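Putative carbohydrate-active enzyme (Uncultured organism, PDB 5WH8) probably hydrolyses O-glycosidic bonds in cellulose or related polysaccharides, this chain being the glycoside hydrolase family 5 (TIM-barrel) catalytic module of a longer, multi-modular and probably secreted cellulase. Local coordinates at residues 249-255 and 298-302; 157-161 and 193-199; 207-211 and 257-261. All coordinates share one frame; numbering follows the deposited sequence.

Contact 1 (249-255 and 298-302); sequences VYFDECN and ESGQY. With EDO (1,2-ethanediol), chain E.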
loop_
_atom_site.group_PDB
_atom_site.type_symbol
_atom_site.label_atom_id
_atom_site.label_comp_id
_atom_site.label_asym_id
_atom_site.label_seq_id
_atom_site.Cartn_x
_atom_site.Cartn_y
_atom_site.Cartn_z
ATOM N N VAL A 249 -4.401 19.866 9.500
ATOM C CA VAL A 249 -4.653 18.438 9.790
ATOM C C VAL A 249 -6.083 18.335 10.312
ATOM O O VAL A 249 -6.592 19.238 10.987
ATOM C CB VAL A 249 -3.655 17.832 10.806
ATOM C CG1 VAL A 249 -2.272 17.652 10.153
ATOM C CG2 VAL A 249 -3.567 18.682 12.058
ATOM N N TYR A 250 -6.732 17.244 9.936
ATOM C CA TYR A 250 -8.155 17.017 10.179
ATOM C C TYR A 250 -8.374 15.701 10.923
ATOM O O TYR A 250 -8.856 14.722 10.377
ATOM C CB TYR A 250 -8.896 17.020 8.845
ATOM C CG TYR A 250 -8.834 18.338 8.102
ATOM C CD1 TYR A 250 -7.709 18.711 7.373
ATOM C CD2 TYR A 250 -9.910 19.208 8.115
ATOM C CE1 TYR A 250 -7.667 19.914 6.687
ATOM C CE2 TYR A 250 -9.863 20.414 7.431
ATOM C CZ TYR A 250 -8.739 20.762 6.732
ATOM O OH TYR A 250 -8.703 21.968 6.031
ATOM N N PHE A 251 -8.030 15.699 12.195
ATOM C CA PHE A 251 -8.029 14.470 12.975
ATOM C C PHE A 251 -9.432 13.993 13.367
ATOM O O PHE A 251 -9.636 12.782 13.540
ATOM C CB PHE A 251 -7.180 14.665 14.238
ATOM C CG PHE A 251 -5.710 14.877 13.974
ATOM C CD1 PHE A 251 -5.055 14.245 12.932
ATOM C CD2 PHE A 251 -4.978 15.707 14.803
ATOM C CE1 PHE A 251 -3.698 14.442 12.716
ATOM C CE2 PHE A 251 -3.612 15.915 14.590
ATOM C CZ PHE A 251 -2.974 15.286 13.539
ATOM N N ASP A 252 -10.384 14.910 13.538
ATOM C CA ASP A 252 -11.755 14.480 13.870
ATOM C C ASP A 252 -12.353 13.671 12.706
ATOM O O ASP A 252 -12.943 12.596 12.915
ATOM C CB ASP A 252 -12.646 15.682 14.202
ATOM C CG ASP A 252 -12.275 16.348 15.523
ATOM O OD1 ASP A 252 -11.964 15.634 16.498
ATOM O OD2 ASP A 252 -12.309 17.594 15.584
ATOM N N GLU A 253 -12.180 14.155 11.477
ATOM C CA GLU A 253 -12.695 13.437 10.314
ATOM C C GLU A 253 -11.885 12.144 10.119
ATOM O O GLU A 253 -12.443 11.094 9.758
ATOM C CB GLU A 253 -12.675 14.308 9.041
ATOM C CG GLU A 253 -13.251 13.620 7.783
ATOM C CD GLU A 253 -14.752 13.348 7.872
ATOM O OE1 GLU A 253 -15.468 14.102 8.585
ATOM O OE2 GLU A 253 -15.215 12.391 7.213
ATOM N N CYS A 254 -10.580 12.183 10.375
ATOM C CA CYS A 254 -9.800 10.949 10.272
ATOM C C CYS A 254 -10.272 9.927 11.314
ATOM O O CYS A 254 -10.299 8.738 11.031
ATOM C CB CYS A 254 -8.301 11.218 10.412
ATOM S SG CYS A 254 -7.278 9.884 9.726
ATOM N N ASN A 255 -10.649 10.386 12.507
ATOM C CA ASN A 255 -11.187 9.448 13.514
ATOM C C ASN A 255 -12.464 8.765 13.005
ATOM O O ASN A 255 -12.657 7.567 13.199
ATOM C CB ASN A 255 -11.459 10.169 14.839
ATOM C CG ASN A 255 -10.191 10.419 15.658
ATOM O OD1 ASN A 255 -9.160 9.787 15.451
ATOM N ND2 ASN A 255 -10.287 11.324 16.634
ATOM N N GLU A 298 3.195 16.427 14.000
ATOM C CA GLU A 298 1.866 16.349 14.605
ATOM C C GLU A 298 1.072 15.180 13.979
ATOM O O GLU A 298 0.452 14.373 14.693
ATOM C CB GLU A 298 1.125 17.681 14.441
ATOM C CG GLU A 298 -0.229 17.724 15.105
ATOM C CD GLU A 298 -0.950 19.067 14.925
ATOM O OE1 GLU A 298 -0.490 19.903 14.122
ATOM O OE2 GLU A 298 -1.976 19.282 15.604
ATOM N N SER A 299 1.099 15.081 12.648
ATOM C CA SER A 299 0.430 13.963 11.966
ATOM C C SER A 299 1.063 12.604 12.321
ATOM O O SER A 299 0.354 11.630 12.601
ATOM C CB SER A 299 0.440 14.172 10.436
ATOM O OG SER A 299 -0.269 13.134 9.737
ATOM N N GLY A 300 2.391 12.531 12.362
ATOM C CA GLY A 300 3.065 11.297 12.740
ATOM C C GLY A 300 2.744 10.838 14.170
ATOM O O GLY A 300 2.631 9.639 14.469
ATOM N N GLN A 301 2.597 11.800 15.074
ATOM C CA GLN A 301 2.247 11.489 16.459
ATOM C C GLN A 301 0.864 10.830 16.522
ATOM O O GLN A 301 0.670 9.832 17.207
ATOM C CB GLN A 301 2.316 12.768 17.310
ATOM C CG GLN A 301 1.914 12.592 18.752
ATOM C CD GLN A 301 2.122 13.878 19.544
ATOM O OE1 GLN A 301 2.978 13.951 20.438
ATOM N NE2 GLN A 301 1.353 14.906 19.200
ATOM N N TYR A 302 -0.077 11.390 15.769
ATOM C CA TYR A 302 -1.442 10.887 15.719
ATOM C C TYR A 302 -1.480 9.479 15.129
ATOM O O TYR A 302 -2.096 8.578 15.702
ATOM C CB TYR A 302 -2.319 11.848 14.900
ATOM C CG TYR A 302 -3.686 11.310 14.502
ATOM C CD1 TYR A 302 -4.788 11.486 15.316
ATOM C CD2 TYR A 302 -3.865 10.665 13.297
ATOM C CE1 TYR A 302 -6.039 11.019 14.938
ATOM C CE2 TYR A 302 -5.110 10.181 12.909
ATOM C CZ TYR A 302 -6.183 10.352 13.738
ATOM O OH TYR A 302 -7.397 9.848 13.317
HETATM C C1 EDO E . 4.683 17.510 17.064
HETATM O O1 EDO E . 5.104 18.464 18.046
HETATM C C2 EDO E . 5.165 16.130 17.482
HETATM O O2 EDO E . 4.654 15.832 18.777
#
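Phe251 and Tyr302 lie ring against ring in an offset stack, their centroids 4.3 Å apart and their planes only 10° from parallel. The two side chains run past each other in opposite directions, so that CD1 of Phe251 sits over the centre of the tyrosine ring while Tyr302 CB reaches over the phenylalanine face, 4.0 Å from that ring's centroid, as a CH-pi donor. On the opposite face of Phe251 lies CG2 of Val249, two residues earlier, and Glu298 CG meets the ring at its edge, 3.9 Å from CE2. The same valine methyl is 3.9 Å from Glu298 CD, so the extended glutamate chain passes the edge of Phe251 and reaches this methyl.

With CG anti to the backbone N, Tyr302 stretches across to the first turn of helix 251-263. Its hydroxyl donates to Asn255 OD1 at 2.8 Å, arriving 45° above the carbonyl plane; Lys306 NZ also bonds that oxygen, so two donors hold it, which probably restrains the rotation of the amide. Beside the hydroxyl, Cys254 CB is 3.3 Å from Tyr302 OH, and Cys254 SG makes an oblique sulfur-aromatic contact with the ring, 3.9 Å from CE2.

Further out, Ser299 OG is bonded to Thr240 OG1, and Tyr250 at the N-cap shares backbone hydrogen bonds with Thr240, tying both helix starts to the loop after strand 233-239. The axes of 251-255 and 298-302 come within 12.5 Å and cross at -28°: two outer helices of a TIM barrel, following strands seven and eight, joined at their N-terminal turns by an aromatic stack.

Contact 2 (157-161 and 193-199); sequences WADVK and LAAQDPL. With EDO (1,2-ethanediol), chain H.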
loop_
_atom_site.group_PDB
_atom_site.type_symbol
_atom_site.label_atom_id
_atom_site.label_comp_id
_atom_site.label_asym_id
_atom_site.label_seq_id
_atom_site.Cartn_x
_atom_site.Cartn_y
_atom_site.Cartn_z
ATOM N N TRP A 157 -13.426 2.925 -15.577
ATOM C CA TRP A 157 -13.167 1.580 -15.078
ATOM C C TRP A 157 -12.860 0.607 -16.248
ATOM O O TRP A 157 -11.948 -0.210 -16.145
ATOM C CB TRP A 157 -14.335 1.057 -14.204
ATOM C CG TRP A 157 -14.161 -0.377 -13.874
ATOM C CD1 TRP A 157 -14.997 -1.399 -14.215
ATOM C CD2 TRP A 157 -13.050 -0.985 -13.177
ATOM N NE1 TRP A 157 -14.483 -2.594 -13.780
ATOM C CE2 TRP A 157 -13.293 -2.367 -13.133
ATOM C CE3 TRP A 157 -11.885 -0.484 -12.587
ATOM C CZ2 TRP A 157 -12.401 -3.272 -12.535
ATOM C CZ3 TRP A 157 -11.002 -1.374 -11.981
ATOM C CH2 TRP A 157 -11.257 -2.759 -11.977
ATOM N N ALA A 158 -13.559 0.720 -17.374
ATOM C CA ALA A 158 -13.244 -0.115 -18.537
ATOM C C ALA A 158 -11.766 -0.062 -18.925
ATOM O O ALA A 158 -11.174 -1.090 -19.246
ATOM C CB ALA A 158 -14.104 0.292 -19.735
ATOM N N ASP A 159 -11.163 1.123 -18.866
ATOM C CA ASP A 159 -9.758 1.290 -19.207
ATOM C C ASP A 159 -8.831 0.686 -18.146
ATOM O O ASP A 159 -7.817 0.037 -18.472
ATOM C CB ASP A 159 -9.449 2.764 -19.400
ATOM C CG ASP A 159 -10.357 3.402 -20.425
ATOM O OD1 ASP A 159 -10.263 3.001 -21.608
ATOM O OD2 ASP A 159 -11.195 4.242 -20.043
ATOM N N VAL A 160 -9.160 0.885 -16.874
ATOM C CA VAL A 160 -8.364 0.262 -15.822
ATOM C C VAL A 160 -8.480 -1.270 -15.869
ATOM O O VAL A 160 -7.503 -1.987 -15.640
ATOM C CB VAL A 160 -8.784 0.787 -14.409
ATOM C CG1 VAL A 160 -7.954 0.140 -13.297
ATOM C CG2 VAL A 160 -8.654 2.304 -14.351
ATOM N N LYS A 161 -9.679 -1.777 -16.153
ATOM C CA LYS A 161 -9.894 -3.225 -16.255
ATOM C C LYS A 161 -9.055 -3.820 -17.398
ATOM O O LYS A 161 -8.490 -4.905 -17.251
ATOM C CB LYS A 161 -11.398 -3.528 -16.437
ATOM C CG LYS A 161 -11.790 -4.984 -16.383
ATOM C CD LYS A 161 -13.303 -5.118 -16.293
ATOM C CE LYS A 161 -13.757 -6.550 -16.096
ATOM N NZ LYS A 161 -13.791 -7.283 -17.370
ATOM N N LEU A 193 -17.919 1.882 -9.068
ATOM C CA LEU A 193 -18.003 1.639 -10.506
ATOM C C LEU A 193 -17.276 0.356 -10.896
ATOM O O LEU A 193 -17.730 -0.376 -11.764
ATOM C CB LEU A 193 -17.442 2.833 -11.277
ATOM C CG LEU A 193 -18.121 4.168 -10.987
ATOM C CD1 LEU A 193 -17.564 5.282 -11.863
ATOM C CD2 LEU A 193 -19.633 4.061 -11.116
ATOM N N ALA A 194 -16.148 0.064 -10.251
ATOM C CA ALA A 194 -15.503 -1.216 -10.456
ATOM C C ALA A 194 -16.441 -2.383 -10.094
ATOM O O ALA A 194 -16.430 -3.438 -10.745
ATOM C CB ALA A 194 -14.217 -1.283 -9.645
ATOM N N ALA A 195 -17.248 -2.172 -9.066
ATOM C CA ALA A 195 -18.168 -3.201 -8.565
ATOM C C ALA A 195 -19.250 -3.560 -9.579
ATOM O O ALA A 195 -19.902 -4.600 -9.428
ATOM C CB ALA A 195 -18.810 -2.743 -7.297
ATOM N N GLN A 196 -19.459 -2.709 -10.581
ATOM C CA GLN A 196 -20.461 -2.992 -11.627
ATOM C C GLN A 196 -19.950 -4.020 -12.650
ATOM O O GLN A 196 -20.746 -4.642 -13.357
ATOM C CB GLN A 196 -20.881 -1.707 -12.360
ATOM C CG GLN A 196 -21.284 -0.550 -11.451
ATOM C CD GLN A 196 -22.458 -0.883 -10.528
ATOM O OE1 GLN A 196 -23.482 -1.412 -10.968
ATOM N NE2 GLN A 196 -22.316 -0.563 -9.243
ATOM N N ASP A 197 -18.631 -4.207 -12.718
ATOM C CA ASP A 197 -18.016 -5.104 -13.688
ATOM C C ASP A 197 -16.670 -5.575 -13.150
ATOM O O ASP A 197 -15.637 -5.208 -13.682
ATOM C CB ASP A 197 -17.843 -4.385 -15.029
ATOM C CG ASP A 197 -17.399 -5.309 -16.161
ATOM O OD1 ASP A 197 -17.535 -6.549 -16.057
ATOM O OD2 ASP A 197 -16.923 -4.773 -17.182
ATOM N N PRO A 198 -16.678 -6.383 -12.075
ATOM C CA PRO A 198 -15.402 -6.732 -11.439
ATOM C C PRO A 198 -14.526 -7.673 -12.249
ATOM O O PRO A 198 -14.997 -8.364 -13.167
ATOM C CB PRO A 198 -15.822 -7.400 -10.119
ATOM C CG PRO A 198 -17.240 -7.744 -10.263
ATOM C CD PRO A 198 -17.844 -6.857 -11.316
ATOM N N LEU A 199 -13.240 -7.679 -11.905
ATOM C CA LEU A 199 -12.277 -8.637 -12.466
ATOM C C LEU A 199 -12.649 -10.086 -12.120
ATOM O O LEU A 199 -13.197 -10.353 -11.046
ATOM C CB LEU A 199 -10.864 -8.332 -11.952
ATOM C CG LEU A 199 -10.294 -6.988 -12.378
ATOM C CD1 LEU A 199 -9.141 -6.568 -11.453
ATOM C CD2 LEU A 199 -9.820 -7.111 -13.814
HETATM C C1 EDO H . -13.873 3.745 -22.839
HETATM O O1 EDO H . -13.633 3.967 -21.444
HETATM C C2 EDO H . -12.977 4.617 -23.710
HETATM O O2 EDO H . -11.597 4.493 -23.355
#
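This contact belongs to the outer layer of the TIM barrel, where the N-terminal turn of helix 157-172, which follows the fourth strand, meets the turn that leads from helix 191-194 toward strand 204-211. Trp157 and Ala194 form its centre. The indole lies flat against the alanine: Ala194 CA stands 3.5 Å from the centroid of the five-membered ring and just 4° off its normal, a nearly vertical CH-pi contact, while Ala194 CB packs over the middle of the bicycle, 3.7 Å from CD2. Lys161 CB, one helical turn on, lies over the opposite face, offset toward the rim.

At the ring edge, Trp157 NE1 donates to Asp197 O over 2.9 Å. The bond is almost straight (165°) and the acceptor stays within the indole plane, although the donor is tilted 46° out of the plane of the carbonyl. A type I beta turn from Ala194 to Asp197 explains why one ring can engage both residues: the turn carries the chain from the indole face round to its N-H edge. Face packing and edge bond together would restrain the tilt of the ring.

Lys161, its CG anti to the backbone N, extends from that opposite face, out of the indole plane, toward the Asp197 carbonyl, and crosses the Asp197 side chain at about a right angle, its CE 3.3 Å from Asp197 O. NZ remains 4.0 Å from Asp197 OD2, beyond a salt bridge, and is paired with Glu165. Nearer its backbone, Lys161 CG touches Leu199 CD2 at 3.9 Å. Tyr206 of strand 204-211 packs on Trp157, and its hydroxyl is hydrogen-bonded to Leu199 N. The result is helix-to-loop packing in the shell of a (beta/alpha)8 barrel, with a tryptophan anchored at both face and edge.

Contact 3 (207-211 and 257-261); sequences TLHFY and WMDWM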
loop_
_atom_site.group_PDB
_atom_site.type_symbol
_atom_site.label_atom_id
_atom_site.label_comp_id
_atom_site.label_asym_id
_atom_site.label_seq_id
_atom_site.Cartn_x
_atom_site.Cartn_y
_atom_site.Cartn_z
ATOM N N THR A 207 -8.459 -0.840 -4.575
ATOM C CA THR A 207 -7.923 0.310 -3.861
ATOM C C THR A 207 -8.952 1.396 -3.568
ATOM O O THR A 207 -9.697 1.831 -4.456
ATOM C CB THR A 207 -6.818 0.922 -4.682
ATOM O OG1 THR A 207 -5.924 -0.106 -5.091
ATOM C CG2 THR A 207 -6.064 1.989 -3.919
ATOM N N LEU A 208 -8.944 1.857 -2.323
ATOM C CA LEU A 208 -9.656 3.047 -1.890
ATOM C C LEU A 208 -8.638 4.024 -1.269
ATOM O O LEU A 208 -7.888 3.639 -0.374
ATOM C CB LEU A 208 -10.736 2.683 -0.856
ATOM C CG LEU A 208 -11.527 3.840 -0.256
ATOM C CD1 LEU A 208 -12.410 4.514 -1.326
ATOM C CD2 LEU A 208 -12.327 3.361 0.982
ATOM N N HIS A 209 -8.603 5.262 -1.752
ATOM C CA HIS A 209 -7.730 6.303 -1.180
ATOM C C HIS A 209 -8.571 7.473 -0.676
ATOM O O HIS A 209 -9.480 7.949 -1.379
ATOM C CB HIS A 209 -6.727 6.838 -2.195
ATOM C CG HIS A 209 -5.597 5.900 -2.494
ATOM N ND1 HIS A 209 -4.580 6.235 -3.356
ATOM C CD2 HIS A 209 -5.316 4.655 -2.047
ATOM C CE1 HIS A 209 -3.728 5.236 -3.444
ATOM N NE2 HIS A 209 -4.157 4.252 -2.669
ATOM N N PHE A 210 -8.273 7.940 0.536
ATOM C CA PHE A 210 -8.954 9.123 1.074
ATOM C C PHE A 210 -7.987 10.039 1.778
ATOM O O PHE A 210 -6.951 9.599 2.257
ATOM C CB PHE A 210 -10.101 8.735 2.037
ATOM C CG PHE A 210 -9.647 8.247 3.403
ATOM C CD1 PHE A 210 -9.406 9.159 4.424
ATOM C CD2 PHE A 210 -9.501 6.897 3.695
ATOM C CE1 PHE A 210 -8.971 8.757 5.669
ATOM C CE2 PHE A 210 -9.064 6.498 4.958
ATOM C CZ PHE A 210 -8.817 7.438 5.941
ATOM N N TYR A 211 -8.366 11.314 1.840
ATOM C CA TYR A 211 -7.636 12.337 2.571
ATOM C C TYR A 211 -8.670 13.065 3.449
ATOM O O TYR A 211 -9.673 13.576 2.951
ATOM C CB TYR A 211 -6.880 13.272 1.598
ATOM C CG TYR A 211 -5.553 12.679 1.191
ATOM C CD1 TYR A 211 -5.484 11.664 0.254
ATOM C CD2 TYR A 211 -4.384 13.083 1.824
ATOM C CE1 TYR A 211 -4.266 11.066 -0.075
ATOM C CE2 TYR A 211 -3.170 12.506 1.514
ATOM C CZ TYR A 211 -3.114 11.505 0.568
ATOM O OH TYR A 211 -1.890 10.926 0.306
ATOM N N TRP A 257 -13.207 8.170 9.814
ATOM C CA TRP A 257 -12.709 7.191 8.871
ATOM C C TRP A 257 -12.111 5.972 9.578
ATOM O O TRP A 257 -12.305 4.851 9.113
ATOM C CB TRP A 257 -11.657 7.809 7.958
ATOM C CG TRP A 257 -12.193 8.526 6.747
ATOM C CD1 TRP A 257 -12.295 9.883 6.560
ATOM C CD2 TRP A 257 -12.637 7.928 5.516
ATOM N NE1 TRP A 257 -12.770 10.154 5.307
ATOM C CE2 TRP A 257 -13.000 8.980 4.647
ATOM C CE3 TRP A 257 -12.758 6.616 5.064
ATOM C CZ2 TRP A 257 -13.485 8.750 3.359
ATOM C CZ3 TRP A 257 -13.242 6.393 3.791
ATOM C CH2 TRP A 257 -13.592 7.453 2.949
ATOM N N MET A 258 -11.345 6.177 10.659
ATOM C CA MET A 258 -10.735 5.051 11.379
ATOM C C MET A 258 -11.783 4.145 11.990
ATOM O O MET A 258 -11.669 2.939 11.880
ATOM C CB MET A 258 -9.793 5.551 12.467
ATOM C CG MET A 258 -8.553 6.188 11.930
ATOM S SD MET A 258 -7.260 4.964 11.681
ATOM C CE MET A 258 -5.989 5.989 10.880
ATOM N N ASP A 259 -12.827 4.727 12.585
ATOM C CA ASP A 259 -13.904 3.921 13.167
ATOM C C ASP A 259 -14.596 3.118 12.079
ATOM O O ASP A 259 -14.946 1.932 12.269
ATOM C CB ASP A 259 -14.925 4.804 13.886
ATOM C CG ASP A 259 -14.437 5.288 15.224
ATOM O OD1 ASP A 259 -13.544 4.646 15.811
ATOM O OD2 ASP A 259 -14.960 6.317 15.695
ATOM N N TRP A 260 -14.786 3.766 10.937
ATOM C CA TRP A 260 -15.476 3.159 9.796
ATOM C C TRP A 260 -14.664 1.980 9.249
ATOM O O TRP A 260 -15.214 0.895 8.978
ATOM C CB TRP A 260 -15.730 4.238 8.711
ATOM C CG TRP A 260 -16.416 3.744 7.437
ATOM C CD1 TRP A 260 -17.758 3.713 7.188
ATOM C CD2 TRP A 260 -15.773 3.263 6.257
ATOM N NE1 TRP A 260 -17.989 3.230 5.912
ATOM C CE2 TRP A 260 -16.783 2.951 5.321
ATOM C CE3 TRP A 260 -14.435 3.076 5.890
ATOM C CZ2 TRP A 260 -16.496 2.423 4.053
ATOM C CZ3 TRP A 260 -14.152 2.546 4.641
ATOM C CH2 TRP A 260 -15.182 2.240 3.729
ATOM N N MET A 261 -13.353 2.166 9.102
ATOM C CA MET A 261 -12.491 1.080 8.631
ATOM C C MET A 261 -12.421 -0.065 9.645
ATOM O O MET A 261 -12.445 -1.229 9.263
ATOM C CB MET A 261 -11.068 1.578 8.342
ATOM C CG MET A 261 -10.948 2.472 7.097
ATOM S SD MET A 261 -9.236 2.890 6.653
ATOM C CE MET A 261 -8.779 4.064 7.934
#
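Phe210 and Trp257 bury most of the surface in this contact, which belongs to the layer between barrel and helices of a (beta/alpha)8 fold: strand 204-211, the sixth of the barrel, against helix 251-263, which follows the seventh. The short axes run 12.0 Å apart at 156°, the near-antiparallel relation of strands and helices in such barrels.

The phenyl and the indole are stacked in the offset manner. Centroids of the Phe210 ring and the five-membered ring of Trp257 are 3.7 Å apart with planes at 4°, and the closest atoms, Phe210 CE1 and Trp257 CG, approach to 3.4 Å. Because the two side chains slide past each other in opposite directions, Phe210 CB ends up over the six-membered ring, 3.9 Å from its centroid, as a CH-pi contact, while CZ lies against Trp257 CB. The phenylalanine side chain, from CB to CZ, thus spans the indole from its six-membered ring to Trp257 CB. For this Phe210 adopts chi1 75°, which puts CG between its backbone N and carbonyl carbon. Trp257 NE1, buried at the stack, is satisfied outside it by His215 O, which would help to set the indole's rotation.

Leu208, two residues earlier on the same strand face, sends CD2 obliquely toward both tryptophans, 4.1 Å from Trp260 CH2. Leu219 of helix 217-228 packs on Leu208 and Phe210, and Phe238 of the neighbouring strand 233-239 meets the Phe210 ring. Met261, one turn after Trp257, meets the phenyl at its edge. Its chain bends at chi3, and the sulfur forms a Met-aromatic contact in the ring's edge region, with the terminal methyl CE placed 3.9 Å from Phe210 CE2.

Contact 3 is the core member of the set: four of its five touching residues are buried, and its chemistry is wholly apolar and aromatic. Contacts 1 and 2 lie farther out, with centres about 19 and 20 Å from the chain centre, and each adds one hydrogen bond from an aromatic side chain, a tyrosine hydroxyl in one and an indole N-H in the other. Contacts 1 and 3 share helix 251-263, binding its first turn to helix 298-307 and its next to strand 204-211; they touch where Tyr302 OH packs on Met258 CG at 4.1 Å. Contact 2 stands apart, its nearest atoms about 8 Å from contact 3, though its turn leads into the same strand.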